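Local coordinates for protein collagen adhesin (PDB 2F68) that probably anchors Staphylococcus aureus to collagen by closing its extracellular domains around the collagen triple helix, at residues T61-G66 / R115-T120. Sequence-based numbering, arbitrary orientation.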
loop_
_atom_site.group_PDB
_atom_site.type_symbol
_atom_site.label_atom_id
_atom_site.label_comp_id
_atom_site.label_asym_id
_atom_site.label_seq_id
_atom_site.Cartn_x
_atom_site.Cartn_y
_atom_site.Cartn_z
ATOM N N THR A 61 -15.983 -12.977 0.800
ATOM C CA THR A 61 -15.948 -12.559 2.203
ATOM C C THR A 61 -14.587 -11.972 2.570
ATOM O O THR A 61 -14.506 -10.992 3.314
ATOM C CB THR A 61 -16.278 -13.725 3.161
ATOM O OG1 THR A 61 -15.439 -14.848 2.862
ATOM C CG2 THR A 61 -17.737 -14.136 3.025
ATOM N N VAL A 62 -13.526 -12.579 2.042
ATOM C CA VAL A 62 -12.158 -12.109 2.262
ATOM C C VAL A 62 -11.436 -11.817 0.947
ATOM O O VAL A 62 -11.638 -12.513 -0.053
ATOM C CB VAL A 62 -11.320 -13.094 3.121
ATOM C CG1 VAL A 62 -11.621 -12.899 4.599
ATOM C CG2 VAL A 62 -11.555 -14.545 2.694
ATOM N N LYS A 63 -10.597 -10.785 0.961
ATOM C CA LYS A 63 -9.848 -10.368 -0.221
ATOM C C LYS A 63 -8.359 -10.235 0.088
ATOM O O LYS A 63 -7.968 -9.538 1.028
ATOM C CB LYS A 63 -10.404 -9.047 -0.765
ATOM C CG LYS A 63 -9.763 -8.565 -2.062
ATOM C CD LYS A 63 -10.463 -7.322 -2.594
ATOM C CE LYS A 63 -9.773 -6.764 -3.833
ATOM N NZ LYS A 63 -9.914 -7.645 -5.027
ATOM N N ILE A 64 -7.538 -10.916 -0.708
ATOM C CA ILE A 64 -6.085 -10.823 -0.598
ATOM C C ILE A 64 -5.532 -10.047 -1.793
ATOM O O ILE A 64 -5.818 -10.378 -2.946
ATOM C CB ILE A 64 -5.416 -12.227 -0.489
ATOM C CG1 ILE A 64 -5.942 -13.001 0.733
ATOM C CG2 ILE A 64 -3.886 -12.117 -0.466
ATOM C CD1 ILE A 64 -5.639 -12.368 2.096
ATOM N N GLU A 65 -4.752 -9.009 -1.504
ATOM C CA GLU A 65 -4.184 -8.152 -2.540
ATOM C C GLU A 65 -2.658 -8.156 -2.486
ATOM O O GLU A 65 -2.059 -7.673 -1.522
ATOM C CB GLU A 65 -4.720 -6.722 -2.413
ATOM C CG GLU A 65 -6.228 -6.592 -2.582
ATOM C CD GLU A 65 -6.719 -5.162 -2.436
ATOM O OE1 GLU A 65 -6.310 -4.301 -3.244
ATOM O OE2 GLU A 65 -7.526 -4.902 -1.519
ATOM N N GLY A 66 -2.041 -8.711 -3.525
ATOM C CA GLY A 66 -0.585 -8.773 -3.623
ATOM C C GLY A 66 0.010 -7.456 -4.075
ATOM O O GLY A 66 -0.357 -6.932 -5.128
ATOM N N ARG A 115 -8.050 -8.290 3.525
ATOM C CA ARG A 115 -9.255 -7.497 3.755
ATOM C C ARG A 115 -10.456 -8.366 4.114
ATOM O O ARG A 115 -10.661 -9.429 3.527
ATOM C CB ARG A 115 -9.585 -6.657 2.515
ATOM C CG ARG A 115 -8.776 -5.369 2.370
ATOM C CD ARG A 115 -9.324 -4.234 3.240
ATOM N NE ARG A 115 -10.769 -4.052 3.091
ATOM C CZ ARG A 115 -11.353 -3.327 2.139
ATOM N NH1 ARG A 115 -10.625 -2.695 1.225
ATOM N NH2 ARG A 115 -12.675 -3.232 2.101
ATOM N N ASN A 116 -11.241 -7.903 5.084
ATOM C CA ASN A 116 -12.511 -8.533 5.430
ATOM C C ASN A 116 -13.658 -7.723 4.824
ATOM O O ASN A 116 -14.057 -6.688 5.366
ATOM C CB ASN A 116 -12.662 -8.655 6.951
ATOM C CG ASN A 116 -13.681 -9.711 7.364
ATOM O OD1 ASN A 116 -14.769 -9.806 6.795
ATOM N ND2 ASN A 116 -13.329 -10.503 8.370
ATOM N N LEU A 117 -14.171 -8.201 3.692
ATOM C CA LEU A 117 -15.171 -7.470 2.911
ATOM C C LEU A 117 -16.561 -7.469 3.548
ATOM O O LEU A 117 -17.230 -6.436 3.582
ATOM C CB LEU A 117 -15.248 -8.018 1.478
ATOM C CG LEU A 117 -14.013 -7.913 0.574
ATOM C CD1 LEU A 117 -14.194 -8.772 -0.669
ATOM C CD2 LEU A 117 -13.711 -6.467 0.187
ATOM N N THR A 118 -16.983 -8.628 4.050
ATOM C CA THR A 118 -18.314 -8.783 4.643
ATOM C C THR A 118 -18.389 -8.293 6.093
ATOM O O THR A 118 -19.486 -8.134 6.638
ATOM C CB THR A 118 -18.811 -10.245 4.566
ATOM O OG1 THR A 118 -17.782 -11.132 5.022
ATOM C CG2 THR A 118 -19.193 -10.608 3.137
ATOM N N GLN A 119 -17.224 -8.048 6.696
ATOM C CA GLN A 119 -17.104 -7.615 8.097
ATOM C C GLN A 119 -17.820 -8.590 9.036
ATOM O O GLN A 119 -18.883 -8.283 9.584
ATOM C CB GLN A 119 -17.618 -6.176 8.288
ATOM C CG GLN A 119 -16.943 -5.123 7.404
ATOM C CD GLN A 119 -15.510 -4.813 7.815
ATOM O OE1 GLN A 119 -15.132 -4.968 8.978
ATOM N NE2 GLN A 119 -14.708 -4.363 6.857
ATOM N N THR A 120 -17.221 -9.765 9.213
ATOM C CA THR A 120 -17.871 -10.872 9.916
ATOM C C THR A 120 -16.980 -11.534 10.972
ATOM O O THR A 120 -15.760 -11.353 10.976
ATOM C CB THR A 120 -18.394 -11.937 8.913
ATOM O OG1 THR A 120 -19.078 -12.978 9.621
ATOM C CG2 THR A 120 -17.250 -12.540 8.100
#
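An antiparallel strand pair in the Ig-like domain, at the point where strand 104-116 runs out into a loop, joins Lys63 to Arg115 and Val62 to Asn116. Lys63 and Arg115 form a hydrogen-bonded pair: Lys63 N donates to Arg115 O over 2.9 Å in a nearly straight bond (167°), and Arg115 N returns one to Lys63 O at 2.8 Å. Val62 and Asn116 make the next, non-hydrogen-bonded pair, where Val62 CA sits 3.3 Å from Arg115 O in a CA-H...O contact, so that this oxygen meets both an N-H and a C-H. One more bond, from Leu117 N to Thr61 O at 2.8 Å, carries the pairing past the end of the strand, although it is more bent (139°).

Lys63 CB touches both Arg115 CB and the Leu117 side chain. Leu117 CG, anti to its carbonyl carbon (chi1 -63°), lies 4.0 Å from Lys63 CB and Leu117 CD1 3.8 Å from it, while the lysine chain runs on to give its NZ to Thr58 O. The Glu65 and Arg115 side chains run alongside each other in the same direction, with Glu65 OE2 4.7 Å from Arg115 NH1; the opposite charges may attract weakly without touching, and Arg115 NE also has a long, weak ion pair with Asp29. Beyond Leu117, Thr118 OG1 rests against Thr61 CB at 3.5 Å, with the two threonine methyls touching next to it. Asn116 OD1 accepts weak bonds from the backbone N of Gln119 and Thr120 as the chain turns away, and its ND2 reaches Val141 O.

On the face bearing Val62 and Ile64, both side chains pack on Ala128 of strand 127-132; farther along the pairing, Glu65 continues it through backbone bonding with Gln113 of strand 104-116.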